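Local coordinates for multicopper oxidase type 1 (PDB 3G5W), which probably works as a laccase-like, two-domain copper oxidase, taking electrons from substrates at a blue copper site and passing them to a copper cluster that reduces dioxygen, at residues L7-T12 with L54-H59; A77-I82 with F88-K93; Q210-D215 with D220-G225. One frame throughout, in Å; residues are numbered along the deposited sequence.

Contact 1 (L7-T12 with L54-H59); sequences LSIEDT and LPHTIH. With CU (copper (II) ion), chain G; C1O (Cu-O linkage), chain L.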
ATOM      1  N   LEU A   7     -19.801   2.616  28.163  1.00 24.40           N
ATOM      2  CA  LEU A   7     -20.234   2.212  26.828  1.00 23.53           C
ATOM      3  C   LEU A   7     -21.102   0.967  26.875  1.00 23.46           C
ATOM      4  O   LEU A   7     -20.809   0.028  27.608  1.00 23.23           O
ATOM      5  CB  LEU A   7     -19.030   1.938  25.916  1.00 23.16           C
ATOM      6  CG  LEU A   7     -18.206   3.114  25.387  1.00 22.44           C
ATOM      7  CD1 LEU A   7     -17.001   2.592  24.623  1.00 21.69           C
ATOM      8  CD2 LEU A   7     -19.040   4.019  24.491  1.00 20.40           C
ATOM      9  N   SER A   8     -22.164   0.963  26.081  1.00 23.52           N
ATOM     10  CA  SER A   8     -22.922  -0.253  25.820  1.00 24.24           C
ATOM     11  C   SER A   8     -22.597  -0.715  24.408  1.00 24.16           C
ATOM     12  O   SER A   8     -22.196   0.088  23.570  1.00 24.58           O
ATOM     13  CB  SER A   8     -24.420   0.005  25.956  1.00 24.24           C
ATOM     14  OG  SER A   8     -24.852   0.928  24.972  1.00 26.48           O
ATOM     15  N   ILE A   9     -22.746  -2.009  24.151  1.00 23.78           N
ATOM     16  CA  ILE A   9     -22.630  -2.539  22.794  1.00 23.65           C
ATOM     17  C   ILE A   9     -24.027  -3.016  22.408  1.00 23.88           C
ATOM     18  O   ILE A   9     -24.583  -3.884  23.072  1.00 23.76           O
ATOM     19  CB  ILE A   9     -21.620  -3.717  22.706  1.00 23.50           C
ATOM     20  CG1 ILE A   9     -20.344  -3.410  23.505  1.00 23.19           C
ATOM     21  CG2 ILE A   9     -21.325  -4.058  21.247  1.00 23.49           C
ATOM     22  CD1 ILE A   9     -19.364  -4.573  23.619  1.00 23.33           C
ATOM     23  N   GLU A  10     -24.594  -2.443  21.349  1.00 24.03           N
ATOM     24  CA  GLU A  10     -25.985  -2.714  20.981  1.00 24.69           C
ATOM     25  C   GLU A  10     -26.131  -3.144  19.527  1.00 24.12           C
ATOM     26  O   GLU A  10     -25.455  -2.606  18.646  1.00 23.89           O
ATOM     27  CB  GLU A  10     -26.852  -1.467  21.225  1.00 24.65           C
ATOM     28  CG  GLU A  10     -26.844  -0.953  22.663  1.00 26.13           C
ATOM     29  CD  GLU A  10     -27.432   0.451  22.806  1.00 26.98           C
ATOM     30  OE1 GLU A  10     -27.159   1.094  23.840  1.00 31.95           O
ATOM     31  OE2 GLU A  10     -28.155   0.922  21.896  1.00 29.85           O
ATOM     32  N   ASP A  11     -27.022  -4.105  19.278  1.00 23.85           N
ATOM     33  CA  ASP A  11     -27.435  -4.449  17.915  1.00 23.39           C
ATOM     34  C   ASP A  11     -28.162  -3.245  17.319  1.00 23.21           C
ATOM     35  O   ASP A  11     -29.180  -2.786  17.860  1.00 22.32           O
ATOM     36  CB  ASP A  11     -28.347  -5.678  17.916  1.00 23.93           C
ATOM     37  CG  ASP A  11     -27.603  -6.954  18.254  1.00 25.70           C
ATOM     38  OD1 ASP A  11     -27.808  -7.477  19.371  1.00 26.56           O
ATOM     39  OD2 ASP A  11     -26.805  -7.437  17.412  1.00 28.03           O
ATOM     40  N   THR A  12     -27.630  -2.740  16.208  1.00 22.41           N
ATOM     41  CA  THR A  12     -28.012  -1.435  15.672  1.00 22.61           C
ATOM     42  C   THR A  12     -28.063  -1.435  14.145  1.00 22.40           C
ATOM     43  O   THR A  12     -27.166  -1.955  13.489  1.00 22.19           O
ATOM     44  CB  THR A  12     -27.009  -0.354  16.154  1.00 22.37           C
ATOM     45  OG1 THR A  12     -26.987  -0.329  17.589  1.00 23.62           O
ATOM     46  CG2 THR A  12     -27.381   1.026  15.641  1.00 23.10           C
ATOM     47  N   LEU A  54     -23.287 -11.830  21.024  1.00 24.55           N
ATOM     48  CA  LEU A  54     -21.949 -12.326  20.692  1.00 24.04           C
ATOM     49  C   LEU A  54     -20.909 -11.702  21.627  1.00 23.51           C
ATOM     50  O   LEU A  54     -21.159 -10.636  22.203  1.00 23.59           O
ATOM     51  CB  LEU A  54     -21.613 -12.043  19.217  1.00 23.90           C
ATOM     52  CG  LEU A  54     -22.494 -12.714  18.150  1.00 24.69           C
ATOM     53  CD1 LEU A  54     -22.235 -12.107  16.778  1.00 25.66           C
ATOM     54  CD2 LEU A  54     -22.301 -14.235  18.110  1.00 25.21           C
ATOM     55  N   PRO A  55     -19.746 -12.367  21.799  1.00 23.07           N
ATOM     56  CA  PRO A  55     -18.700 -11.797  22.649  1.00 22.54           C
ATOM     57  C   PRO A  55     -17.918 -10.694  21.935  1.00 21.94           C
ATOM     58  O   PRO A  55     -17.800 -10.709  20.704  1.00 21.94           O
ATOM     59  CB  PRO A  55     -17.799 -12.992  22.948  1.00 22.45           C
ATOM     60  CG  PRO A  55     -17.950 -13.874  21.759  1.00 23.35           C
ATOM     61  CD  PRO A  55     -19.347 -13.669  21.232  1.00 23.11           C
ATOM     62  N   HIS A  56     -17.407  -9.744  22.717  1.00 20.97           N
ATOM     63  CA  HIS A  56     -16.684  -8.593  22.196  1.00 19.95           C
ATOM     64  C   HIS A  56     -15.593  -8.188  23.183  1.00 19.64           C
ATOM     65  O   HIS A  56     -15.537  -8.700  24.309  1.00 19.40           O
ATOM     66  CB  HIS A  56     -17.624  -7.391  21.990  1.00 19.78           C
ATOM     67  CG  HIS A  56     -18.798  -7.663  21.098  1.00 19.85           C
ATOM     68  ND1 HIS A  56     -18.675  -7.874  19.742  1.00 18.11           N
ATOM     69  CD2 HIS A  56     -20.127  -7.711  21.366  1.00 18.27           C
ATOM     70  CE1 HIS A  56     -19.872  -8.068  19.217  1.00 19.56           C
ATOM     71  NE2 HIS A  56     -20.772  -7.975  20.182  1.00 18.59           N
ATOM     72  N   THR A  57     -14.723  -7.276  22.745  1.00 18.98           N
ATOM     73  CA  THR A  57     -13.777  -6.578  23.615  1.00 18.71           C
ATOM     74  C   THR A  57     -13.650  -5.149  23.105  1.00 18.45           C
ATOM     75  O   THR A  57     -14.272  -4.786  22.109  1.00 18.84           O
ATOM     76  CB  THR A  57     -12.345  -7.202  23.589  1.00 18.66           C
ATOM     77  OG1 THR A  57     -11.832  -7.167  22.251  1.00 18.66           O
ATOM     78  CG2 THR A  57     -12.334  -8.643  24.101  1.00 17.98           C
ATOM     79  N   ILE A  58     -12.855  -4.332  23.790  1.00 18.43           N
ATOM     80  CA  ILE A  58     -12.387  -3.088  23.194  1.00 18.10           C
ATOM     81  C   ILE A  58     -10.882  -3.000  23.327  1.00 18.01           C
ATOM     82  O   ILE A  58     -10.330  -3.021  24.435  1.00 17.78           O
ATOM     83  CB  ILE A  58     -13.020  -1.816  23.785  1.00 18.39           C
ATOM     84  CG1 ILE A  58     -14.543  -1.860  23.686  1.00 18.07           C
ATOM     85  CG2 ILE A  58     -12.481  -0.565  23.040  1.00 17.51           C
ATOM     86  CD1 ILE A  58     -15.216  -0.602  24.189  1.00 18.69           C
ATOM     87  N   HIS A  59     -10.222  -2.896  22.178  1.00 17.35           N
ATOM     88  CA  HIS A  59      -8.801  -2.659  22.142  1.00 16.99           C
ATOM     89  C   HIS A  59      -8.558  -1.177  21.864  1.00 16.75           C
ATOM     90  O   HIS A  59      -9.207  -0.581  21.009  1.00 16.20           O
ATOM     91  CB  HIS A  59      -8.136  -3.538  21.078  1.00 17.05           C
ATOM     92  CG  HIS A  59      -6.743  -3.115  20.752  1.00 17.23           C
ATOM     93  ND1 HIS A  59      -5.752  -3.031  21.705  1.00 17.69           N
ATOM     94  CD2 HIS A  59      -6.182  -2.717  19.586  1.00 17.26           C
ATOM     95  CE1 HIS A  59      -4.632  -2.621  21.135  1.00 18.37           C
ATOM     96  NE2 HIS A  59      -4.873  -2.409  19.853  1.00 17.33           N
TER
HETATM   97 CU    CU G   1     -16.847  -7.610  18.553  1.00 23.24          CU
HETATM   98 CU4  C1O L   2      -3.331  -2.161  18.602  1.00 22.85          CU
HETATM   99  O3  C1O L   2      -1.859  -0.558  20.187  1.00 10.42           O

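Contact 2 (A77-I82 with F88-K93); sequences ATQHAI and FTYKFK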
ATOM      1  N   ALA A  77      -5.750 -13.442  24.994  1.00 22.96           N
ATOM      2  CA  ALA A  77      -4.390 -12.948  25.230  1.00 22.43           C
ATOM      3  C   ALA A  77      -4.268 -12.060  26.477  1.00 21.98           C
ATOM      4  O   ALA A  77      -3.305 -12.181  27.240  1.00 22.07           O
ATOM      5  CB  ALA A  77      -3.865 -12.208  24.003  1.00 22.55           C
ATOM      6  N   THR A  78      -5.225 -11.152  26.674  1.00 21.63           N
ATOM      7  CA  THR A  78      -5.166 -10.228  27.810  1.00 21.11           C
ATOM      8  C   THR A  78      -6.423 -10.283  28.680  1.00 21.38           C
ATOM      9  O   THR A  78      -6.450  -9.698  29.766  1.00 21.12           O
ATOM     10  CB  THR A  78      -4.921  -8.749  27.377  1.00 21.12           C
ATOM     11  OG1 THR A  78      -6.126  -8.199  26.834  1.00 20.41           O
ATOM     12  CG2 THR A  78      -3.789  -8.638  26.359  1.00 20.76           C
ATOM     13  N   GLN A  79      -7.455 -10.967  28.186  1.00 21.02           N
ATOM     14  CA  GLN A  79      -8.707 -11.156  28.918  1.00 21.55           C
ATOM     15  C   GLN A  79      -9.527 -12.275  28.294  1.00 21.90           C
ATOM     16  O   GLN A  79      -9.264 -12.692  27.164  1.00 21.90           O
ATOM     17  CB  GLN A  79      -9.549  -9.873  28.906  1.00 21.53           C
ATOM     18  CG  GLN A  79     -10.106  -9.507  27.525  1.00 21.03           C
ATOM     19  CD  GLN A  79     -11.048  -8.332  27.569  1.00 21.46           C
ATOM     20  OE1 GLN A  79     -12.238  -8.474  27.869  1.00 22.29           O
ATOM     21  NE2 GLN A  79     -10.529  -7.160  27.251  1.00 20.06           N
ATOM     22  N   HIS A  80     -10.516 -12.759  29.044  1.00 22.65           N
ATOM     23  CA  HIS A  80     -11.633 -13.484  28.458  1.00 23.31           C
ATOM     24  C   HIS A  80     -12.499 -12.425  27.777  1.00 23.40           C
ATOM     25  O   HIS A  80     -12.659 -11.328  28.312  1.00 23.74           O
ATOM     26  CB  HIS A  80     -12.472 -14.163  29.540  1.00 23.83           C
ATOM     27  CG  HIS A  80     -11.751 -15.234  30.296  1.00 25.06           C
ATOM     28  ND1 HIS A  80     -11.474 -16.471  29.752  1.00 26.36           N
ATOM     29  CD2 HIS A  80     -11.272 -15.263  31.562  1.00 26.27           C
ATOM     30  CE1 HIS A  80     -10.847 -17.212  30.648  1.00 26.75           C
ATOM     31  NE2 HIS A  80     -10.707 -16.500  31.752  1.00 27.76           N
ATOM     32  N   ALA A  81     -13.069 -12.756  26.622  1.00 23.38           N
ATOM     33  CA  ALA A  81     -13.992 -11.859  25.922  1.00 23.67           C
ATOM     34  C   ALA A  81     -15.166 -11.468  26.821  1.00 23.75           C
ATOM     35  O   ALA A  81     -15.515 -12.211  27.744  1.00 23.52           O
ATOM     36  CB  ALA A  81     -14.495 -12.512  24.652  1.00 23.77           C
ATOM     37  N   ILE A  82     -15.753 -10.298  26.569  1.00 23.68           N
ATOM     38  CA  ILE A  82     -16.931  -9.850  27.313  1.00 23.85           C
ATOM     39  C   ILE A  82     -18.157 -10.590  26.788  1.00 24.39           C
ATOM     40  O   ILE A  82     -18.602 -10.344  25.662  1.00 24.47           O
ATOM     41  CB  ILE A  82     -17.172  -8.319  27.190  1.00 23.77           C
ATOM     42  CG1 ILE A  82     -15.882  -7.532  27.448  1.00 23.48           C
ATOM     43  CG2 ILE A  82     -18.292  -7.871  28.152  1.00 23.63           C
ATOM     44  CD1 ILE A  82     -15.977  -6.055  27.059  1.00 23.20           C
ATOM     45  N   PHE A  88     -17.317  -5.218  31.575  1.00 23.58           N
ATOM     46  CA  PHE A  88     -15.875  -5.287  31.784  1.00 22.67           C
ATOM     47  C   PHE A  88     -15.334  -3.863  31.866  1.00 22.10           C
ATOM     48  O   PHE A  88     -15.752  -2.990  31.115  1.00 21.88           O
ATOM     49  CB  PHE A  88     -15.231  -6.062  30.626  1.00 22.89           C
ATOM     50  CG  PHE A  88     -13.770  -6.377  30.818  1.00 23.39           C
ATOM     51  CD1 PHE A  88     -12.790  -5.458  30.454  1.00 23.42           C
ATOM     52  CD2 PHE A  88     -13.372  -7.620  31.317  1.00 24.33           C
ATOM     53  CE1 PHE A  88     -11.435  -5.749  30.616  1.00 23.57           C
ATOM     54  CE2 PHE A  88     -12.019  -7.927  31.480  1.00 24.09           C
ATOM     55  CZ  PHE A  88     -11.043  -6.988  31.128  1.00 23.43           C
ATOM     56  N   THR A  89     -14.408  -3.631  32.786  1.00 21.50           N
ATOM     57  CA  THR A  89     -13.855  -2.302  32.985  1.00 21.33           C
ATOM     58  C   THR A  89     -12.402  -2.200  32.518  1.00 20.94           C
ATOM     59  O   THR A  89     -11.538  -2.960  32.965  1.00 20.52           O
ATOM     60  CB  THR A  89     -13.994  -1.866  34.457  1.00 21.32           C
ATOM     61  OG1 THR A  89     -15.392  -1.748  34.779  1.00 22.09           O
ATOM     62  CG2 THR A  89     -13.306  -0.532  34.703  1.00 21.49           C
ATOM     63  N   TYR A  90     -12.150  -1.249  31.620  1.00 20.86           N
ATOM     64  CA  TYR A  90     -10.793  -0.929  31.166  1.00 20.77           C
ATOM     65  C   TYR A  90     -10.247   0.275  31.920  1.00 21.13           C
ATOM     66  O   TYR A  90     -10.958   1.267  32.103  1.00 21.08           O
ATOM     67  CB  TYR A  90     -10.789  -0.652  29.657  1.00 20.38           C
ATOM     68  CG  TYR A  90     -11.207  -1.851  28.835  1.00 18.93           C
ATOM     69  CD1 TYR A  90     -10.267  -2.802  28.430  1.00 18.18           C
ATOM     70  CD2 TYR A  90     -12.531  -2.037  28.468  1.00 17.56           C
ATOM     71  CE1 TYR A  90     -10.641  -3.902  27.675  1.00 17.45           C
ATOM     72  CE2 TYR A  90     -12.920  -3.151  27.718  1.00 18.28           C
ATOM     73  CZ  TYR A  90     -11.966  -4.071  27.327  1.00 17.93           C
ATOM     74  OH  TYR A  90     -12.337  -5.172  26.599  1.00 19.11           O
ATOM     75  N   LYS A  91      -8.993   0.171  32.362  1.00 21.64           N
ATOM     76  CA  LYS A  91      -8.305   1.244  33.076  1.00 22.23           C
ATOM     77  C   LYS A  91      -6.920   1.466  32.489  1.00 22.27           C
ATOM     78  O   LYS A  91      -6.075   0.572  32.512  1.00 22.03           O
ATOM     79  CB  LYS A  91      -8.194   0.930  34.573  1.00 22.76           C
ATOM     80  CG  LYS A  91      -9.466   1.212  35.351  1.00 24.63           C
ATOM     81  CD  LYS A  91      -9.294   0.905  36.831  1.00 28.15           C
ATOM     82  CE  LYS A  91     -10.567   1.228  37.604  1.00 29.95           C
ATOM     83  NZ  LYS A  91     -10.665   2.682  37.950  1.00 31.93           N
ATOM     84  N   PHE A  92      -6.693   2.661  31.953  1.00 22.07           N
ATOM     85  CA  PHE A  92      -5.412   2.967  31.335  1.00 22.30           C
ATOM     86  C   PHE A  92      -5.097   4.459  31.425  1.00 22.40           C
ATOM     87  O   PHE A  92      -6.004   5.287  31.566  1.00 22.55           O
ATOM     88  CB  PHE A  92      -5.367   2.460  29.876  1.00 21.91           C
ATOM     89  CG  PHE A  92      -6.478   2.990  29.002  1.00 21.36           C
ATOM     90  CD1 PHE A  92      -6.307   4.160  28.273  1.00 21.38           C
ATOM     91  CD2 PHE A  92      -7.689   2.311  28.905  1.00 21.87           C
ATOM     92  CE1 PHE A  92      -7.326   4.660  27.460  1.00 21.24           C
ATOM     93  CE2 PHE A  92      -8.722   2.800  28.100  1.00 22.04           C
ATOM     94  CZ  PHE A  92      -8.541   3.978  27.377  1.00 21.70           C
ATOM     95  N   LYS A  93      -3.811   4.788  31.390  1.00 22.87           N
ATOM     96  CA  LYS A  93      -3.374   6.178  31.254  1.00 23.58           C
ATOM     97  C   LYS A  93      -3.411   6.538  29.773  1.00 23.54           C
ATOM     98  O   LYS A  93      -3.019   5.731  28.928  1.00 23.54           O
ATOM     99  CB  LYS A  93      -1.963   6.363  31.818  1.00 23.83           C
ATOM    100  CG  LYS A  93      -1.500   7.826  31.915  1.00 24.06           C
ATOM    101  CD  LYS A  93      -0.133   7.976  32.586  1.00 25.17           C
ATOM    102  CE  LYS A  93      -0.195   7.843  34.117  1.00 28.19           C
ATOM    103  NZ  LYS A  93      -1.115   8.835  34.779  1.00 30.22           N
TER

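Contact 3 (Q210-D215 with D220-G225); sequences QIAFKD and DKPIKG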
ATOM      1  N   GLN A 210       0.004  18.449   3.828  1.00 18.92           N
ATOM      2  CA  GLN A 210       1.171  18.324   4.686  1.00 19.45           C
ATOM      3  C   GLN A 210       0.933  17.132   5.605  1.00 18.91           C
ATOM      4  O   GLN A 210       0.163  17.224   6.563  1.00 18.97           O
ATOM      5  CB  GLN A 210       1.402  19.593   5.521  1.00 19.27           C
ATOM      6  CG  GLN A 210       1.589  20.879   4.716  1.00 20.78           C
ATOM      7  CD  GLN A 210       1.632  22.112   5.615  1.00 21.99           C
ATOM      8  OE1 GLN A 210       2.534  22.261   6.438  1.00 25.75           O
ATOM      9  NE2 GLN A 210       0.640  22.991   5.470  1.00 25.64           N
ATOM     10  N   ILE A 211       1.589  16.017   5.304  1.00 18.69           N
ATOM     11  CA  ILE A 211       1.460  14.797   6.105  1.00 18.73           C
ATOM     12  C   ILE A 211       2.347  14.990   7.329  1.00 18.46           C
ATOM     13  O   ILE A 211       3.570  14.868   7.240  1.00 18.63           O
ATOM     14  CB  ILE A 211       1.860  13.538   5.290  1.00 18.66           C
ATOM     15  CG1 ILE A 211       1.044  13.476   3.989  1.00 19.52           C
ATOM     16  CG2 ILE A 211       1.663  12.269   6.129  1.00 19.75           C
ATOM     17  CD1 ILE A 211       1.596  12.567   2.917  1.00 20.93           C
ATOM     18  N   ALA A 212       1.725  15.314   8.461  1.00 17.91           N
ATOM     19  CA  ALA A 212       2.462  15.807   9.632  1.00 17.75           C
ATOM     20  C   ALA A 212       2.618  14.819  10.795  1.00 17.70           C
ATOM     21  O   ALA A 212       3.539  14.963  11.614  1.00 17.38           O
ATOM     22  CB  ALA A 212       1.842  17.111  10.127  1.00 17.87           C
ATOM     23  N   PHE A 213       1.707  13.851  10.887  1.00 17.41           N
ATOM     24  CA  PHE A 213       1.752  12.833  11.943  1.00 17.90           C
ATOM     25  C   PHE A 213       1.427  11.457  11.370  1.00 17.98           C
ATOM     26  O   PHE A 213       0.572  11.337  10.488  1.00 17.23           O
ATOM     27  CB  PHE A 213       0.748  13.146  13.070  1.00 18.08           C
ATOM     28  CG  PHE A 213       1.025  14.430  13.818  1.00 19.29           C
ATOM     29  CD1 PHE A 213       1.607  14.401  15.077  1.00 19.44           C
ATOM     30  CD2 PHE A 213       0.667  15.667  13.273  1.00 20.45           C
ATOM     31  CE1 PHE A 213       1.858  15.577  15.778  1.00 20.89           C
ATOM     32  CE2 PHE A 213       0.912  16.849  13.966  1.00 20.76           C
ATOM     33  CZ  PHE A 213       1.511  16.803  15.219  1.00 19.68           C
ATOM     34  N   LYS A 214       2.124  10.435  11.867  1.00 18.20           N
ATOM     35  CA  LYS A 214       1.788   9.038  11.582  1.00 18.80           C
ATOM     36  C   LYS A 214       1.592   8.317  12.897  1.00 18.46           C
ATOM     37  O   LYS A 214       2.423   8.438  13.796  1.00 18.53           O
ATOM     38  CB  LYS A 214       2.877   8.322  10.764  1.00 18.66           C
ATOM     39  CG  LYS A 214       2.639   6.796  10.654  1.00 19.38           C
ATOM     40  CD  LYS A 214       3.727   6.052   9.891  1.00 20.12           C
ATOM     41  CE  LYS A 214       3.628   4.524  10.130  1.00 20.30           C
ATOM     42  NZ  LYS A 214       2.219   3.991  10.068  1.00 20.24           N
ATOM     43  N   ASP A 215       0.488   7.576  13.002  1.00 18.94           N
ATOM     44  CA  ASP A 215       0.140   6.801  14.204  1.00 19.50           C
ATOM     45  C   ASP A 215       0.266   7.627  15.487  1.00 19.81           C
ATOM     46  O   ASP A 215       0.687   7.120  16.525  1.00 19.53           O
ATOM     47  CB  ASP A 215       0.999   5.529  14.306  1.00 19.49           C
ATOM     48  CG  ASP A 215       0.875   4.618  13.085  1.00 20.01           C
ATOM     49  OD1 ASP A 215       1.671   3.659  12.993  1.00 19.68           O
ATOM     50  OD2 ASP A 215      -0.000   4.853  12.219  1.00 19.56           O
ATOM     51  N   ASP A 220       9.452  13.935  11.629  1.00 29.47           N
ATOM     52  CA  ASP A 220      10.523  14.932  11.813  1.00 31.03           C
ATOM     53  C   ASP A 220      10.270  16.241  11.056  1.00 30.76           C
ATOM     54  O   ASP A 220      10.452  17.330  11.612  1.00 31.18           O
ATOM     55  CB  ASP A 220      11.889  14.348  11.460  1.00 31.73           C
ATOM     56  CG  ASP A 220      12.727  14.056  12.689  1.00 34.43           C
ATOM     57  OD1 ASP A 220      12.192  13.485  13.674  1.00 37.85           O
ATOM     58  OD2 ASP A 220      13.927  14.400  12.670  1.00 37.56           O
ATOM     59  N   LYS A 221       9.848  16.114   9.799  1.00 30.58           N
ATOM     60  CA  LYS A 221       9.346  17.221   8.984  1.00 29.98           C
ATOM     61  C   LYS A 221       8.135  16.711   8.189  1.00 29.12           C
ATOM     62  O   LYS A 221       8.183  15.600   7.664  1.00 28.76           O
ATOM     63  CB  LYS A 221      10.430  17.694   8.014  1.00 30.60           C
ATOM     64  CG  LYS A 221      11.458  18.672   8.596  1.00 32.21           C
ATOM     65  CD  LYS A 221      11.118  20.125   8.241  1.00 35.48           C
ATOM     66  CE  LYS A 221      10.081  20.728   9.192  1.00 37.23           C
ATOM     67  NZ  LYS A 221       9.379  21.914   8.601  1.00 38.21           N
ATOM     68  N   PRO A 222       7.046  17.508   8.099  1.00 28.40           N
ATOM     69  CA  PRO A 222       5.895  17.059   7.304  1.00 27.68           C
ATOM     70  C   PRO A 222       6.256  16.739   5.849  1.00 27.22           C
ATOM     71  O   PRO A 222       7.080  17.430   5.245  1.00 27.06           O
ATOM     72  CB  PRO A 222       4.935  18.253   7.371  1.00 27.97           C
ATOM     73  CG  PRO A 222       5.296  18.952   8.647  1.00 28.30           C
ATOM     74  CD  PRO A 222       6.792  18.821   8.722  1.00 28.53           C
ATOM     75  N   ILE A 223       5.659  15.681   5.305  1.00 26.07           N
ATOM     76  CA  ILE A 223       5.863  15.326   3.902  1.00 25.37           C
ATOM     77  C   ILE A 223       4.806  16.037   3.064  1.00 24.64           C
ATOM     78  O   ILE A 223       3.610  15.944   3.348  1.00 24.26           O
ATOM     79  CB  ILE A 223       5.803  13.794   3.671  1.00 25.46           C
ATOM     80  CG1 ILE A 223       6.867  13.089   4.516  1.00 26.14           C
ATOM     81  CG2 ILE A 223       5.993  13.456   2.183  1.00 25.61           C
ATOM     82  CD1 ILE A 223       6.554  11.637   4.794  1.00 28.04           C
ATOM     83  N   LYS A 224       5.259  16.770   2.052  1.00 23.76           N
ATOM     84  CA  LYS A 224       4.358  17.499   1.168  1.00 23.25           C
ATOM     85  C   LYS A 224       3.923  16.640  -0.015  1.00 22.60           C
ATOM     86  O   LYS A 224       4.726  15.914  -0.614  1.00 22.59           O
ATOM     87  CB  LYS A 224       5.022  18.778   0.661  1.00 23.43           C
ATOM     88  CG  LYS A 224       5.156  19.867   1.713  1.00 25.40           C
ATOM     89  CD  LYS A 224       6.213  20.889   1.319  1.00 29.30           C
ATOM     90  CE  LYS A 224       5.707  21.837   0.250  1.00 31.99           C
ATOM     91  NZ  LYS A 224       6.793  22.734  -0.247  1.00 33.77           N
ATOM     92  N   GLY A 225       2.648  16.734  -0.356  1.00 21.97           N
ATOM     93  CA  GLY A 225       2.132  16.074  -1.546  1.00 21.17           C
ATOM     94  C   GLY A 225       0.668  16.376  -1.756  1.00 20.82           C
ATOM     95  O   GLY A 225       0.168  17.408  -1.300  1.00 20.65           O
TER

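Contact 1 (L7-T12 with L54-H59)
Ile9 holds CG1 beside its backbone N (chi1 -44°), and the extended chain beyond it carries CD1 to His56, whose chi1 of -56° in turn swings the imidazole, with CG beside the backbone N, obliquely across the isoleucine. The pair belongs to the first cupredoxin domain, where Ile9 of strand 2-15 packs against the type 1 copper site and the 54-59 segment supplies one of its histidines. Ile9 uses both of its branches. CD1 lies 3.7 Å from His56 CB, at the root of the side chain, while CG2 reaches further out and makes an off-centre CH-pi contact, 4.2 Å from CG2 to the centroid of the His56 ring and 29° off the ring normal.

Two residues further along the loop, the side chains of Ile58 and Leu7 meet at roughly a right angle, with 3.7 Å between Leu7 CD1 and Ile58 CD1. No hydrogen bond links the two segments; aliphatic packing and the CH-pi contact carry the interface, and all four touching residues are buried.

The imidazole of His56 is gripped at both nitrogens. Its ND1 binds the copper ion at 2.2 Å, beside Cys104, His111 and Met117 of the same site, and its NE2 is hydrogen-bonded to Thr52 OG1; together with the aliphatic contact from Ile9 this should fix the rotation of the ring. Ile9 also touches Met117, which brings it against a second residue of the copper site.

His59, which opens strand 59-61, serves another copper centre, one shared between subunits: His203 of a neighbouring subunit binds the same metal atom, Asp72 O is hydrogen-bonded to His59 ND1, and His59 NE2 stands 2.0 Å from copper atom CU4 of the Cu-O linkage.

Contact 2 (A77-I82 with F88-K93)
The backbones come nearest at Ile82 and Phe88, whose CA atoms are 6.5 Å apart; away from this pair, back towards Ala77 on one side and on towards Lys93 in the first cupredoxin domain's sheet on the other, they separate. Side chains therefore make the contact between this loop and the strand.

Ile82 lies across the base of Phe88, with CG1 3.6 Å from Phe88 CB, and its CD1 extends the same packing to Tyr90, 4.3 Å from Tyr90 CE2. Phe88 CG is anti to the backbone N (chi1 -172°), which carries the ring towards the loop. There the amide of Gln79 stacks over one face of the ring, the two planes only 19° apart, with Gln79 CD 3.8 Å from Phe88 CZ. Gln79 reaches this place through a first torsion of 68°, which tucks CG into the crowded position between N and the carbonyl carbon; beyond CG the chain is extended. The same amide approaches the hydroxyl of Tyr90, Gln79 CD lying 3.5 Å from Tyr90 OH, with the amide plane inclined to the tyrosine ring.

Within the strand, Phe88 CD1 sits 3.5 Å above the plane of the Tyr90 ring, towards its rim, while Trp60 meets Tyr90 edge-to-face. Parts of the loop also reach a neighbouring subunit, where Ala77 packs on Met249 and Thr78 on Leu247 of that subunit. The side chain of Ile82 comes within about 5 Å of that of the copper ligand His56. The buried phenol is satisfied by the main chain of the neighbouring copper-binding loop: Ile58 N is hydrogen-bonded to Tyr90 OH.

Contact 3 (Q210-D215 with D220-G225)
A beta hairpin at one border of the second cupredoxin domain's six-stranded sheet brings Ile211 of strand 209-214 against Ile223 of strand 217-225, the latter outermost within the chain. The strands run antiparallel: the axes of the short segments 210-214 and 222-225 come to 4.4 Å, with 155° between their directions. Ile211 and Ile223 form a hydrogen-bonded pair: Ile211 N donates to Ile223 O at 2.8 Å, and Ile223 N returns a bond to Ile211 O at 3.0 Å. Their side chains share a face of the sheet, Ile211 CB standing 4.3 Å from Ile223 CB; Gln210 and Lys224, the adjoining non-hydrogen-bonded pair, use the other.

Pro222 follows the corner at residues 220-221. Its CA makes a C-H...O contact of 3.2 Å with Ile211 O, so that carbonyl is met by both Ile223 N and Pro222 CA. The pyrrolidine ring lies against Ala212, with Pro222 CG 4.2 Å from Ala212 CB. On the far edge of the 209-214 strand, Ala212 and Phe213 both face Asp237 in a classic beta bulge.

Lys214 of another subunit packs on both isoleucines, while this chain's own Lys214 pairs with Asp215 and Glu234. The contact thus combines a reciprocal pair of backbone bonds, which sets the hairpin register, with an apolar isoleucine face that takes part in the trimer interface.

In the fold
From the N terminus, contact 1 closes the first and longest loop, bringing strand 2-15 against the copper-binding loop after 41 intervening residues. Contact 2 closes a short connection of five residues leading into strand 87-93, and contact 3 joins the two strands of a hairpin in the second domain, with four residues between the segments. All three follow in series; none nests or crosses. Contacts 1 and 2 adjoin in the first cupredoxin domain: His56 O probably accepts a hydrogen bond from Ile82 N at 2.8 Å, and Thr57 packs on Gln79. Contact 3 stands apart, its centre about 34 Å from that of contact 1 and about 33 Å from that of contact 2. Contacts 2 and 3 both touch the same neighbouring subunit.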